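Local coordinates for cellulose binding protein (Clavibacter michiganensis, PDB 4JJO) that probably binds and loosens cellulose-containing plant cell walls, as the expansin module at the C-terminal end of a longer, predicted cellulase, at residues A[136-141]-A[168-173]; A[124-129]-A[153-158]; A[177-182]-A[196-201]. All coordinates share one frame; numbering follows the deposited sequence.

In the fold
All three contacts involve the immunoglobulin-like sandwich of the expansin C-terminal domain, the third through the C-terminal tail. Interaction 1 is a regular antiparallel ladder between strands 134-141 and 167-173, one face buried and the other polar and watered. Interaction 2, the most buried, pairs strand 124-128 with 156-157 through a short ladder flanked by aromatic packing; its Leu125 and Trp156 press against Val137, Ile139 and Val169 of interaction 1. Interaction 3 lies at the periphery, where residues 196-201 of the tail cover strand 178-184, itself hydrogen-bonded to strand 167-173. Backbone bonds thus govern interactions 1 and 2, whereas a phenyl ring and a bridging water join the segments of interaction 3.

Interaction 1: A[136-141]-A[168-173]; sequences RVEIQA and TVKVTD
Val137, Ile139, Val169 and Val171 form the buried face of an antiparallel ladder in the sandwich domain. Val137 CG1 meets Val169 CG1 at 3.9 Å, the two side chains crossing obliquely, but this face packs mainly against Leu125 and Val127 of strand 124-128. Beneath the side chains the backbones are laced together: Glu138 and Lys170 exchange two short bonds, Glu138 N to Lys170 O at 2.9 Å and Lys170 N to Glu138 O at 2.8 Å. The Arg136-Thr172 pair is slacker, with Arg136 N 3.3 Å from Thr172 O.

The other face is the one open to water, yet its cross-strand side-chain contacts are closer. Here paired side chains run side by side in the same direction. Gln140 OE1 comes within 3.2 Å of Thr168 CB. The Arg136 guanidinium lies over the Thr172 methyl, CG2 being 3.7 Å from its plane and offset toward the rim. Lys170 bends at chi3 (59°), which brings CE to 3.5 Å from Glu138 OE1, while the amino group makes a cation-pi contact with Trp145. The ladder therefore separates an apolar core from a mixed polar and charged, partly solvent-exposed face. There Glu138 OE1, 4.5 Å from Lys170 NZ, would be expected to favour the charged lysine, while a water links the same OE1 to Lys170 O and Thr172 OG1 of the partner strand.

Interaction 2: A[124-129]-A[153-158]; sequences GLQVLN and YGYWVT
Leu125 and Trp156 exchange two short backbone hydrogen bonds, Leu125 N to Trp156 O at 2.7 Å and Trp156 N to Leu125 O at 2.7 Å. The first is the straighter, with an N-H...O angle of 164°. One step past Gln126 and Tyr155 direct bonding gives way to a water, which accepts from Val127 N at 2.9 Å and donates to Gly154 O at 2.8 Å. On the opposite flank Gly124 and Val157 form an antiparallel non-hydrogen-bonded pair, Gly124 CA touching Trp156 O at 3.2 Å in a CA-H...O contact.

Outward from this ladder, Gln126 crosses the Tyr155 ring. Its CB sits over one face, 3.7 Å from the centroid and displaced toward the CE1 side of the rim. CG, anti to the backbone N (chi1 174°), passes Gly154 O, and the extended chain carries the amide on past the ring, their planes 20° apart. Gly124 C approaches the edge of the same ring. On the other side of the sheet Leu125 O, already bonded to Trp156 N, lies in the indole plane at its edge, 3.7 Å from CD1, and the indole rests on Leu148, Ile134 and Val137.

The Leu125-Trp156 and Gly124-Val157 pairs set the register, while the buried Gln126 amide bonds through OE1 to Arg113 on adjacent strand 111-114 and through NE2 to Ser24 O, joining the sandwich to the N-terminal double-psi-barrel-like domain.

Interaction 3: A[177-182]-A[196-201]; sequences RAVVLP and SRFYPV
Phe198 and Val179 meet face to methyl: chi1 (-75°) sends Phe198 CG anti to its carbonyl carbon, and chi2 (-83°) turns the ring so that one face meets Val179 CG1, itself anti to the carbonyl carbon. The phenyl ring lies against strand 178-184 of the immunoglobulin-like sandwich, covered here by the C-terminal tail. Val179 CG1 stands over the centre of the ring, 4.0 Å from the centroid and 12° off its normal, a CH-pi contact in which the side chains cross at about a right angle. The second methyl, CG2, touches CZ of the ring at 3.6 Å. At the ring edge Arg177 O lies 3.3 Å from Phe198 CE1, and Val171 and Asp173 of strand 167-173 also touch the phenyl group.

Farther along, Phe198 O lies 3.5 Å above the Arg177 guanidinium plane, toward its rim, and the guanidinium slants across Tyr199, NH2 reaching CD2 at 3.8 Å. Salt bridges from NE to Asp173 and from NH2 to Asp104 hold the arginine there, while Tyr199 OH bonds to Pro105 O.

At the other end Leu181 CD2 packs against Ser196 CB at 3.5 Å. Beside them a single water spans the gap, 2.6 Å from Ser196 OG and 3.0 Å from Val180 O, to which it donates.

Interaction 1: A[136-141]-A[168-173]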
ATOM      1  N   ARG A 136      -0.511   9.182  -9.409  1.00 19.90           N
ATOM      2  CA  ARG A 136      -1.863   9.708  -9.563  1.00 22.51           C
ATOM      3  C   ARG A 136      -2.865   8.649  -9.990  1.00 18.24           C
ATOM      4  O   ARG A 136      -2.509   7.623 -10.564  1.00 16.57           O
ATOM      5  CB  ARG A 136      -1.880  10.875 -10.554  1.00 26.20           C
ATOM      6  CG  ARG A 136      -1.072  10.655 -11.821  1.00 28.50           C
ATOM      7  CD  ARG A 136      -1.011  11.938 -12.630  1.00 34.25           C
ATOM      8  NE  ARG A 136      -0.764  11.711 -14.050  1.00 37.03           N
ATOM      9  CZ  ARG A 136       0.436  11.513 -14.588  1.00 39.68           C
ATOM     10  NH1 ARG A 136       1.525  11.496 -13.828  1.00 40.20           N
ATOM     11  NH2 ARG A 136       0.549  11.322 -15.895  1.00 42.11           N
ATOM     12  N   VAL A 137      -4.129   8.923  -9.691  1.00 18.35           N
ATOM     13  CA  VAL A 137      -5.235   8.035 -10.025  1.00 17.31           C
ATOM     14  C   VAL A 137      -6.341   8.883 -10.628  1.00 18.18           C
ATOM     15  O   VAL A 137      -6.725   9.900 -10.055  1.00 20.23           O
ATOM     16  CB  VAL A 137      -5.769   7.307  -8.774  1.00 17.29           C
ATOM     17  CG1 VAL A 137      -7.009   6.492  -9.109  1.00 17.08           C
ATOM     18  CG2 VAL A 137      -4.688   6.423  -8.173  1.00 15.99           C
ATOM     19  N   GLU A 138      -6.841   8.470 -11.789  1.00 17.73           N
ATOM     20  CA  GLU A 138      -7.858   9.237 -12.503  1.00 19.27           C
ATOM     21  C   GLU A 138      -9.039   8.364 -12.909  1.00 18.26           C
ATOM     22  O   GLU A 138      -8.876   7.184 -13.219  1.00 16.95           O
ATOM     23  CB  GLU A 138      -7.255   9.876 -13.756  1.00 21.60           C
ATOM     24  CG  GLU A 138      -6.191  10.925 -13.485  1.00 24.63           C
ATOM     25  CD  GLU A 138      -5.361  11.231 -14.719  1.00 27.37           C
ATOM     26  OE1 GLU A 138      -4.616  10.336 -15.168  1.00 27.30           O
ATOM     27  OE2 GLU A 138      -5.461  12.360 -15.245  1.00 30.19           O
ATOM     28  N   ILE A 139     -10.229   8.956 -12.908  1.00 19.80           N
ATOM     29  CA  ILE A 139     -11.428   8.286 -13.398  1.00 20.33           C
ATOM     30  C   ILE A 139     -11.902   8.961 -14.679  1.00 21.70           C
ATOM     31  O   ILE A 139     -11.900  10.187 -14.783  1.00 21.77           O
ATOM     32  CB  ILE A 139     -12.565   8.311 -12.362  1.00 22.06           C
ATOM     33  CG1 ILE A 139     -12.169   7.500 -11.127  1.00 21.88           C
ATOM     34  CG2 ILE A 139     -13.847   7.757 -12.971  1.00 22.98           C
ATOM     35  CD1 ILE A 139     -13.222   7.474 -10.036  1.00 24.08           C
ATOM     36  N   GLN A 140     -12.311   8.156 -15.653  1.00 22.16           N
ATOM     37  CA  GLN A 140     -12.716   8.681 -16.949  1.00 24.65           C
ATOM     38  C   GLN A 140     -14.020   9.460 -16.850  1.00 25.32           C
ATOM     39  O   GLN A 140     -14.975   9.013 -16.213  1.00 24.86           O
ATOM     40  CB  GLN A 140     -12.859   7.547 -17.965  1.00 27.26           C
ATOM     41  CG  GLN A 140     -12.960   8.028 -19.405  1.00 31.91           C
ATOM     42  CD  GLN A 140     -12.472   6.993 -20.401  1.00 35.63           C
ATOM     43  OE1 GLN A 140     -12.715   5.796 -20.242  1.00 36.99           O
ATOM     44  NE2 GLN A 140     -11.771   7.449 -21.428  1.00 38.69           N
ATOM     45  N   ALA A 141     -14.038  10.631 -17.479  1.00 27.91           N
ATOM     46  CA  ALA A 141     -15.224  11.474 -17.532  1.00 30.15           C
ATOM     47  C   ALA A 141     -15.445  11.903 -18.973  1.00 33.20           C
ATOM     48  O   ALA A 141     -14.885  12.902 -19.423  1.00 33.93           O
ATOM     49  CB  ALA A 141     -15.048  12.685 -16.641  1.00 29.03           C
ATOM     50  N   THR A 168     -13.823   3.571 -15.691  1.00 21.78           N
ATOM     51  CA  THR A 168     -12.503   3.350 -16.261  1.00 21.19           C
ATOM     52  C   THR A 168     -11.501   4.138 -15.430  1.00 19.68           C
ATOM     53  O   THR A 168     -11.622   5.355 -15.283  1.00 20.03           O
ATOM     54  CB  THR A 168     -12.422   3.784 -17.734  1.00 22.79           C
ATOM     55  OG1 THR A 168     -13.296   2.968 -18.523  1.00 25.02           O
ATOM     56  CG2 THR A 168     -11.000   3.629 -18.254  1.00 22.29           C
ATOM     57  N   VAL A 169     -10.524   3.433 -14.871  1.00 17.91           N
ATOM     58  CA  VAL A 169      -9.573   4.043 -13.955  1.00 15.89           C
ATOM     59  C   VAL A 169      -8.161   3.983 -14.513  1.00 16.41           C
ATOM     60  O   VAL A 169      -7.688   2.922 -14.919  1.00 16.78           O
ATOM     61  CB  VAL A 169      -9.591   3.335 -12.587  1.00 14.94           C
ATOM     62  CG1 VAL A 169      -8.563   3.956 -11.652  1.00 14.51           C
ATOM     63  CG2 VAL A 169     -10.980   3.395 -11.976  1.00 15.89           C
ATOM     64  N   LYS A 170      -7.492   5.129 -14.528  1.00 16.45           N
ATOM     65  CA  LYS A 170      -6.106   5.194 -14.960  1.00 17.00           C
ATOM     66  C   LYS A 170      -5.190   5.418 -13.770  1.00 16.20           C
ATOM     67  O   LYS A 170      -5.328   6.399 -13.039  1.00 16.08           O
ATOM     68  CB  LYS A 170      -5.898   6.308 -15.980  1.00 19.16           C
ATOM     69  CG  LYS A 170      -4.459   6.417 -16.448  1.00 21.23           C
ATOM     70  CD  LYS A 170      -4.371   6.941 -17.865  1.00 25.35           C
ATOM     71  CE  LYS A 170      -5.003   8.313 -17.994  1.00 28.24           C
ATOM     72  NZ  LYS A 170      -4.869   8.837 -19.378  1.00 31.66           N
ATOM     73  N   VAL A 171      -4.250   4.497 -13.589  1.00 16.40           N
ATOM     74  CA  VAL A 171      -3.289   4.578 -12.502  1.00 14.43           C
ATOM     75  C   VAL A 171      -1.879   4.715 -13.069  1.00 14.89           C
ATOM     76  O   VAL A 171      -1.421   3.874 -13.846  1.00 15.43           O
ATOM     77  CB  VAL A 171      -3.365   3.338 -11.600  1.00 13.66           C
ATOM     78  CG1 VAL A 171      -2.466   3.506 -10.388  1.00 13.11           C
ATOM     79  CG2 VAL A 171      -4.803   3.091 -11.165  1.00 13.37           C
ATOM     80  N   THR A 172      -1.202   5.788 -12.675  1.00 14.03           N
ATOM     81  CA  THR A 172       0.155   6.067 -13.127  1.00 15.29           C
ATOM     82  C   THR A 172       1.095   5.971 -11.931  1.00 15.21           C
ATOM     83  O   THR A 172       0.842   6.583 -10.896  1.00 15.35           O
ATOM     84  CB  THR A 172       0.257   7.479 -13.731  1.00 16.57           C
ATOM     85  OG1 THR A 172      -0.778   7.667 -14.704  1.00 16.85           O
ATOM     86  CG2 THR A 172       1.616   7.697 -14.386  1.00 17.45           C
ATOM     87  N   ASP A 173       2.175   5.207 -12.065  1.00 15.65           N
ATOM     88  CA  ASP A 173       3.084   5.013 -10.939  1.00 15.50           C
ATOM     89  C   ASP A 173       4.213   6.040 -10.948  1.00 16.84           C
ATOM     90  O   ASP A 173       4.313   6.858 -11.858  1.00 17.55           O
ATOM     91  CB  ASP A 173       3.638   3.581 -10.908  1.00 15.00           C
ATOM     92  CG  ASP A 173       4.589   3.278 -12.058  1.00 15.61           C
ATOM     93  OD1 ASP A 173       5.074   4.216 -12.726  1.00 16.72           O
ATOM     94  OD2 ASP A 173       4.866   2.078 -12.279  1.00 15.70           O
TER
HETATM   95  O   HOH W   1      -3.333   8.209 -13.802  1.00 19.56           O
HETATM   96  O   HOH W   2     -15.469   6.110 -15.876  1.00 23.97           O

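Interaction 2: A[124-129]-A[153-158]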
ATOM      1  N   GLY A 124     -14.381   6.602  -3.155  1.00 15.46           N
ATOM      2  CA  GLY A 124     -12.994   6.356  -2.824  1.00 15.33           C
ATOM      3  C   GLY A 124     -12.515   5.088  -3.501  1.00 14.94           C
ATOM      4  O   GLY A 124     -13.255   4.106  -3.586  1.00 14.62           O
ATOM      5  N   LEU A 125     -11.284   5.111  -3.997  1.00 14.70           N
ATOM      6  CA  LEU A 125     -10.685   3.932  -4.605  1.00 15.48           C
ATOM      7  C   LEU A 125      -9.361   3.615  -3.937  1.00 14.66           C
ATOM      8  O   LEU A 125      -8.569   4.509  -3.635  1.00 15.55           O
ATOM      9  CB  LEU A 125     -10.437   4.140  -6.099  1.00 16.80           C
ATOM     10  CG  LEU A 125     -11.624   4.407  -7.022  1.00 19.15           C
ATOM     11  CD1 LEU A 125     -11.133   4.414  -8.456  1.00 20.98           C
ATOM     12  CD2 LEU A 125     -12.714   3.371  -6.836  1.00 19.63           C
ATOM     13  N   GLN A 126      -9.128   2.331  -3.711  1.00 14.18           N
ATOM     14  CA  GLN A 126      -7.848   1.862  -3.217  1.00 13.94           C
ATOM     15  C   GLN A 126      -7.193   1.000  -4.283  1.00 13.34           C
ATOM     16  O   GLN A 126      -7.824   0.093  -4.830  1.00 12.82           O
ATOM     17  CB  GLN A 126      -8.050   1.060  -1.938  1.00 15.49           C
ATOM     18  CG  GLN A 126      -6.792   0.399  -1.418  1.00 16.55           C
ATOM     19  CD  GLN A 126      -7.022  -0.297  -0.100  1.00 18.35           C
ATOM     20  OE1 GLN A 126      -7.894  -1.159   0.012  1.00 19.42           O
ATOM     21  NE2 GLN A 126      -6.255   0.089   0.916  1.00 19.80           N
ATOM     22  N   VAL A 127      -5.934   1.293  -4.588  1.00 13.88           N
ATOM     23  CA  VAL A 127      -5.200   0.530  -5.584  1.00 14.64           C
ATOM     24  C   VAL A 127      -4.289  -0.470  -4.897  1.00 14.98           C
ATOM     25  O   VAL A 127      -3.437  -0.102  -4.086  1.00 16.45           O
ATOM     26  CB  VAL A 127      -4.360   1.440  -6.489  1.00 14.35           C
ATOM     27  CG1 VAL A 127      -3.658   0.613  -7.554  1.00 14.30           C
ATOM     28  CG2 VAL A 127      -5.236   2.504  -7.129  1.00 15.46           C
ATOM     29  N   LEU A 128      -4.475  -1.740  -5.231  1.00 14.73           N
ATOM     30  CA  LEU A 128      -3.724  -2.816  -4.611  1.00 15.20           C
ATOM     31  C   LEU A 128      -2.722  -3.405  -5.593  1.00 15.00           C
ATOM     32  O   LEU A 128      -3.021  -3.571  -6.776  1.00 14.63           O
ATOM     33  CB  LEU A 128      -4.689  -3.899  -4.129  1.00 16.16           C
ATOM     34  CG  LEU A 128      -5.756  -3.391  -3.155  1.00 16.72           C
ATOM     35  CD1 LEU A 128      -6.954  -4.324  -3.113  1.00 18.17           C
ATOM     36  CD2 LEU A 128      -5.159  -3.219  -1.771  1.00 17.64           C
ATOM     37  N   ASN A 129      -1.525  -3.698  -5.096  1.00 15.79           N
ATOM     38  CA  ASN A 129      -0.527  -4.444  -5.857  1.00 16.71           C
ATOM     39  C   ASN A 129       0.129  -3.667  -7.001  1.00 16.62           C
ATOM     40  O   ASN A 129       0.604  -4.262  -7.971  1.00 15.92           O
ATOM     41  CB  ASN A 129      -1.154  -5.731  -6.388  1.00 18.27           C
ATOM     42  CG  ASN A 129      -1.860  -6.520  -5.303  1.00 19.36           C
ATOM     43  OD1 ASN A 129      -1.359  -6.648  -4.186  1.00 20.48           O
ATOM     44  ND2 ASN A 129      -3.037  -7.039  -5.620  1.00 19.09           N
ATOM     45  N   TYR A 153      -4.959   7.779   4.356  1.00 18.15           N
ATOM     46  CA  TYR A 153      -5.332   6.464   4.876  1.00 18.27           C
ATOM     47  C   TYR A 153      -5.441   5.375   3.799  1.00 16.65           C
ATOM     48  O   TYR A 153      -6.065   4.336   4.016  1.00 16.46           O
ATOM     49  CB  TYR A 153      -6.627   6.545   5.695  1.00 19.82           C
ATOM     50  CG  TYR A 153      -7.841   7.026   4.937  1.00 19.30           C
ATOM     51  CD1 TYR A 153      -8.588   6.156   4.155  1.00 19.03           C
ATOM     52  CD2 TYR A 153      -8.255   8.346   5.028  1.00 20.16           C
ATOM     53  CE1 TYR A 153      -9.707   6.592   3.468  1.00 18.64           C
ATOM     54  CE2 TYR A 153      -9.372   8.792   4.347  1.00 19.87           C
ATOM     55  CZ  TYR A 153     -10.092   7.911   3.566  1.00 19.33           C
ATOM     56  OH  TYR A 153     -11.206   8.342   2.887  1.00 19.92           O
ATOM     57  N   GLY A 154      -4.827   5.611   2.643  1.00 16.74           N
ATOM     58  CA  GLY A 154      -4.636   4.558   1.661  1.00 16.74           C
ATOM     59  C   GLY A 154      -5.630   4.517   0.516  1.00 16.25           C
ATOM     60  O   GLY A 154      -5.594   3.595  -0.299  1.00 17.08           O
ATOM     61  N   TYR A 155      -6.515   5.506   0.450  1.00 15.87           N
ATOM     62  CA  TYR A 155      -7.479   5.592  -0.639  1.00 15.65           C
ATOM     63  C   TYR A 155      -7.245   6.832  -1.492  1.00 15.52           C
ATOM     64  O   TYR A 155      -6.449   7.707  -1.149  1.00 15.96           O
ATOM     65  CB  TYR A 155      -8.908   5.630  -0.094  1.00 16.12           C
ATOM     66  CG  TYR A 155      -9.503   4.274   0.206  1.00 16.76           C
ATOM     67  CD1 TYR A 155     -10.378   3.672  -0.688  1.00 16.26           C
ATOM     68  CD2 TYR A 155      -9.200   3.601   1.384  1.00 17.76           C
ATOM     69  CE1 TYR A 155     -10.933   2.437  -0.421  1.00 17.14           C
ATOM     70  CE2 TYR A 155      -9.751   2.365   1.660  1.00 19.41           C
ATOM     71  CZ  TYR A 155     -10.615   1.788   0.753  1.00 19.14           C
ATOM     72  OH  TYR A 155     -11.162   0.557   1.031  1.00 21.26           O
ATOM     73  N   TRP A 156      -7.960   6.884  -2.610  1.00 14.34           N
ATOM     74  CA  TRP A 156      -7.986   8.045  -3.482  1.00 14.50           C
ATOM     75  C   TRP A 156      -9.441   8.458  -3.624  1.00 14.57           C
ATOM     76  O   TRP A 156     -10.285   7.627  -3.947  1.00 15.71           O
ATOM     77  CB  TRP A 156      -7.410   7.693  -4.852  1.00 14.85           C
ATOM     78  CG  TRP A 156      -5.961   7.354  -4.827  1.00 15.17           C
ATOM     79  CD1 TRP A 156      -5.403   6.162  -4.465  1.00 15.79           C
ATOM     80  CD2 TRP A 156      -4.874   8.215  -5.189  1.00 15.24           C
ATOM     81  NE1 TRP A 156      -4.034   6.231  -4.576  1.00 16.36           N
ATOM     82  CE2 TRP A 156      -3.685   7.478  -5.019  1.00 16.25           C
ATOM     83  CE3 TRP A 156      -4.792   9.535  -5.640  1.00 15.37           C
ATOM     84  CZ2 TRP A 156      -2.429   8.020  -5.288  1.00 17.02           C
ATOM     85  CZ3 TRP A 156      -3.546  10.070  -5.904  1.00 16.08           C
ATOM     86  CH2 TRP A 156      -2.381   9.315  -5.726  1.00 16.49           C
ATOM     87  N   VAL A 157      -9.743   9.729  -3.382  1.00 14.29           N
ATOM     88  CA  VAL A 157     -11.137  10.166  -3.360  1.00 14.22           C
ATOM     89  C   VAL A 157     -11.467  11.205  -4.424  1.00 13.46           C
ATOM     90  O   VAL A 157     -10.596  11.907  -4.935  1.00 14.15           O
ATOM     91  CB  VAL A 157     -11.551  10.711  -1.972  1.00 15.40           C
ATOM     92  CG1 VAL A 157     -11.428   9.619  -0.921  1.00 15.54           C
ATOM     93  CG2 VAL A 157     -10.719  11.924  -1.597  1.00 16.70           C
ATOM     94  N   THR A 158     -12.752  11.288  -4.743  1.00 14.19           N
ATOM     95  CA  THR A 158     -13.242  12.177  -5.784  1.00 14.60           C
ATOM     96  C   THR A 158     -13.436  13.595  -5.254  1.00 16.78           C
ATOM     97  O   THR A 158     -14.012  13.787  -4.185  1.00 17.51           O
ATOM     98  CB  THR A 158     -14.584  11.664  -6.332  1.00 15.75           C
ATOM     99  OG1 THR A 158     -15.499  11.474  -5.248  1.00 17.19           O
ATOM    100  CG2 THR A 158     -14.392  10.338  -7.063  1.00 15.07           C
TER
HETATM  101  O   HOH W   3      -4.640   3.308  -2.876  1.00 15.14           O

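Interaction 3: A[177-182]-A[196-201]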
ATOM      1  N   ARG A 177       4.722   4.954 -15.511  1.00 19.84           N
ATOM      2  CA  ARG A 177       4.034   3.853 -16.169  1.00 19.34           C
ATOM      3  C   ARG A 177       2.559   3.873 -15.807  1.00 18.34           C
ATOM      4  O   ARG A 177       2.201   4.081 -14.652  1.00 17.09           O
ATOM      5  CB  ARG A 177       4.664   2.526 -15.757  1.00 18.75           C
ATOM      6  CG  ARG A 177       6.158   2.457 -16.037  1.00 20.34           C
ATOM      7  CD  ARG A 177       6.769   1.150 -15.567  1.00 20.20           C
ATOM      8  NE  ARG A 177       6.716   1.021 -14.115  1.00 19.73           N
ATOM      9  CZ  ARG A 177       7.432   0.151 -13.411  1.00 19.57           C
ATOM     10  NH1 ARG A 177       8.269  -0.682 -14.018  1.00 20.38           N
ATOM     11  NH2 ARG A 177       7.313   0.117 -12.090  1.00 18.55           N
ATOM     12  N   ALA A 178       1.704   3.662 -16.804  1.00 19.24           N
ATOM     13  CA  ALA A 178       0.264   3.746 -16.599  1.00 19.23           C
ATOM     14  C   ALA A 178      -0.453   2.451 -16.949  1.00 19.22           C
ATOM     15  O   ALA A 178      -0.082   1.757 -17.898  1.00 20.62           O
ATOM     16  CB  ALA A 178      -0.313   4.890 -17.421  1.00 20.99           C
ATOM     17  N   VAL A 179      -1.485   2.140 -16.173  1.00 17.19           N
ATOM     18  CA  VAL A 179      -2.424   1.087 -16.525  1.00 18.38           C
ATOM     19  C   VAL A 179      -3.823   1.678 -16.609  1.00 18.86           C
ATOM     20  O   VAL A 179      -4.209   2.506 -15.783  1.00 18.32           O
ATOM     21  CB  VAL A 179      -2.435  -0.071 -15.506  1.00 18.68           C
ATOM     22  CG1 VAL A 179      -1.105  -0.810 -15.521  1.00 18.38           C
ATOM     23  CG2 VAL A 179      -2.765   0.430 -14.107  1.00 18.60           C
ATOM     24  N   VAL A 180      -4.574   1.257 -17.619  1.00 20.50           N
ATOM     25  CA  VAL A 180      -5.958   1.681 -17.771  1.00 20.99           C
ATOM     26  C   VAL A 180      -6.861   0.491 -17.498  1.00 21.08           C
ATOM     27  O   VAL A 180      -6.721  -0.564 -18.121  1.00 21.13           O
ATOM     28  CB  VAL A 180      -6.229   2.240 -19.176  1.00 22.82           C
ATOM     29  CG1 VAL A 180      -7.711   2.525 -19.362  1.00 23.30           C
ATOM     30  CG2 VAL A 180      -5.405   3.500 -19.405  1.00 22.96           C
ATOM     31  N   LEU A 181      -7.789   0.671 -16.565  1.00 19.82           N
ATOM     32  CA  LEU A 181      -8.602  -0.423 -16.056  1.00 20.56           C
ATOM     33  C   LEU A 181     -10.077  -0.201 -16.360  1.00 20.85           C
ATOM     34  O   LEU A 181     -10.776   0.473 -15.605  1.00 20.10           O
ATOM     35  CB  LEU A 181      -8.403  -0.544 -14.544  1.00 19.79           C
ATOM     36  CG  LEU A 181      -6.945  -0.495 -14.076  1.00 20.30           C
ATOM     37  CD1 LEU A 181      -6.873  -0.332 -12.568  1.00 20.05           C
ATOM     38  CD2 LEU A 181      -6.190  -1.734 -14.522  1.00 21.30           C
ATOM     39  N   PRO A 182     -10.560  -0.775 -17.472  1.00 22.35           N
ATOM     40  CA  PRO A 182     -11.957  -0.614 -17.887  1.00 23.57           C
ATOM     41  C   PRO A 182     -12.919  -1.579 -17.199  1.00 24.43           C
ATOM     42  O   PRO A 182     -12.509  -2.600 -16.646  1.00 25.12           O
ATOM     43  CB  PRO A 182     -11.903  -0.942 -19.379  1.00 24.78           C
ATOM     44  CG  PRO A 182     -10.810  -1.928 -19.489  1.00 24.87           C
ATOM     45  CD  PRO A 182      -9.775  -1.512 -18.479  1.00 23.05           C
ATOM     46  N   SER A 196      -4.197  -6.409 -15.294  1.00 17.43           N
ATOM     47  CA  SER A 196      -3.136  -5.440 -15.549  1.00 18.39           C
ATOM     48  C   SER A 196      -1.970  -5.520 -14.568  1.00 17.73           C
ATOM     49  O   SER A 196      -2.141  -5.828 -13.387  1.00 17.78           O
ATOM     50  CB  SER A 196      -3.710  -4.022 -15.555  1.00 19.49           C
ATOM     51  OG  SER A 196      -4.559  -3.839 -16.673  1.00 20.43           O
ATOM     52  N   ARG A 197      -0.783  -5.234 -15.091  1.00 17.27           N
ATOM     53  CA  ARG A 197       0.447  -5.180 -14.312  1.00 17.91           C
ATOM     54  C   ARG A 197       1.273  -3.991 -14.783  1.00 17.40           C
ATOM     55  O   ARG A 197       1.221  -3.621 -15.953  1.00 16.96           O
ATOM     56  CB  ARG A 197       1.268  -6.455 -14.513  1.00 19.73           C
ATOM     57  CG  ARG A 197       0.737  -7.682 -13.795  1.00 20.66           C
ATOM     58  CD  ARG A 197       1.617  -8.890 -14.078  1.00 22.74           C
ATOM     59  NE  ARG A 197       1.068 -10.118 -13.513  1.00 24.15           N
ATOM     60  CZ  ARG A 197       1.245 -10.516 -12.257  1.00 25.45           C
ATOM     61  NH1 ARG A 197       1.957  -9.783 -11.413  1.00 25.31           N
ATOM     62  NH2 ARG A 197       0.703 -11.653 -11.839  1.00 27.22           N
ATOM     63  N   PHE A 198       2.035  -3.396 -13.871  1.00 17.70           N
ATOM     64  CA  PHE A 198       2.952  -2.320 -14.228  1.00 17.55           C
ATOM     65  C   PHE A 198       4.257  -2.888 -14.770  1.00 19.16           C
ATOM     66  O   PHE A 198       5.001  -2.195 -15.460  1.00 20.06           O
ATOM     67  CB  PHE A 198       3.236  -1.431 -13.015  1.00 17.69           C
ATOM     68  CG  PHE A 198       2.101  -0.519 -12.658  1.00 17.37           C
ATOM     69  CD1 PHE A 198       1.939   0.691 -13.313  1.00 16.75           C
ATOM     70  CD2 PHE A 198       1.199  -0.867 -11.671  1.00 18.11           C
ATOM     71  CE1 PHE A 198       0.897   1.534 -12.990  1.00 15.78           C
ATOM     72  CE2 PHE A 198       0.153  -0.024 -11.344  1.00 17.53           C
ATOM     73  CZ  PHE A 198       0.004   1.176 -12.004  1.00 16.48           C
ATOM     74  N   TYR A 199       4.526  -4.152 -14.453  1.00 20.68           N
ATOM     75  CA  TYR A 199       5.747  -4.825 -14.884  1.00 22.71           C
ATOM     76  C   TYR A 199       5.521  -6.337 -14.879  1.00 24.03           C
ATOM     77  O   TYR A 199       4.648  -6.832 -14.170  1.00 23.64           O
ATOM     78  CB  TYR A 199       6.910  -4.450 -13.963  1.00 24.20           C
ATOM     79  CG  TYR A 199       6.565  -4.527 -12.496  1.00 24.47           C
ATOM     80  CD1 TYR A 199       6.781  -5.692 -11.774  1.00 26.36           C
ATOM     81  CD2 TYR A 199       6.023  -3.436 -11.835  1.00 23.08           C
ATOM     82  CE1 TYR A 199       6.467  -5.768 -10.435  1.00 26.85           C
ATOM     83  CE2 TYR A 199       5.701  -3.502 -10.493  1.00 23.62           C
ATOM     84  CZ  TYR A 199       5.926  -4.669  -9.799  1.00 25.50           C
ATOM     85  OH  TYR A 199       5.611  -4.739  -8.465  1.00 26.27           O
ATOM     86  N   PRO A 200       6.307  -7.079 -15.676  1.00 25.82           N
ATOM     87  CA  PRO A 200       6.060  -8.515 -15.855  1.00 27.26           C
ATOM     88  C   PRO A 200       6.437  -9.407 -14.678  1.00 29.73           C
ATOM     89  O   PRO A 200       7.224  -9.028 -13.812  1.00 30.04           O
ATOM     90  CB  PRO A 200       6.941  -8.877 -17.056  1.00 29.00           C
ATOM     91  CG  PRO A 200       8.001  -7.850 -17.083  1.00 29.20           C
ATOM     92  CD  PRO A 200       7.384  -6.590 -16.554  1.00 26.68           C
ATOM     93  N   VAL A 201       5.847 -10.598 -14.667  1.00 31.35           N
ATOM     94  CA  VAL A 201       6.313 -11.695 -13.834  1.00 34.92           C
ATOM     95  C   VAL A 201       7.469 -12.360 -14.565  1.00 38.74           C
ATOM     96  O   VAL A 201       7.495 -12.383 -15.796  1.00 38.57           O
ATOM     97  CB  VAL A 201       5.212 -12.755 -13.613  1.00 35.03           C
ATOM     98  CG1 VAL A 201       3.943 -12.119 -13.067  1.00 32.21           C
ATOM     99  CG2 VAL A 201       4.922 -13.505 -14.911  1.00 36.30           C
TER
HETATM  100  O   HOH W   4       7.333  -2.111 -16.847  1.00 37.68           O
HETATM  101  O   HOH W   5      -4.017  -1.793 -18.195  1.00 35.69           O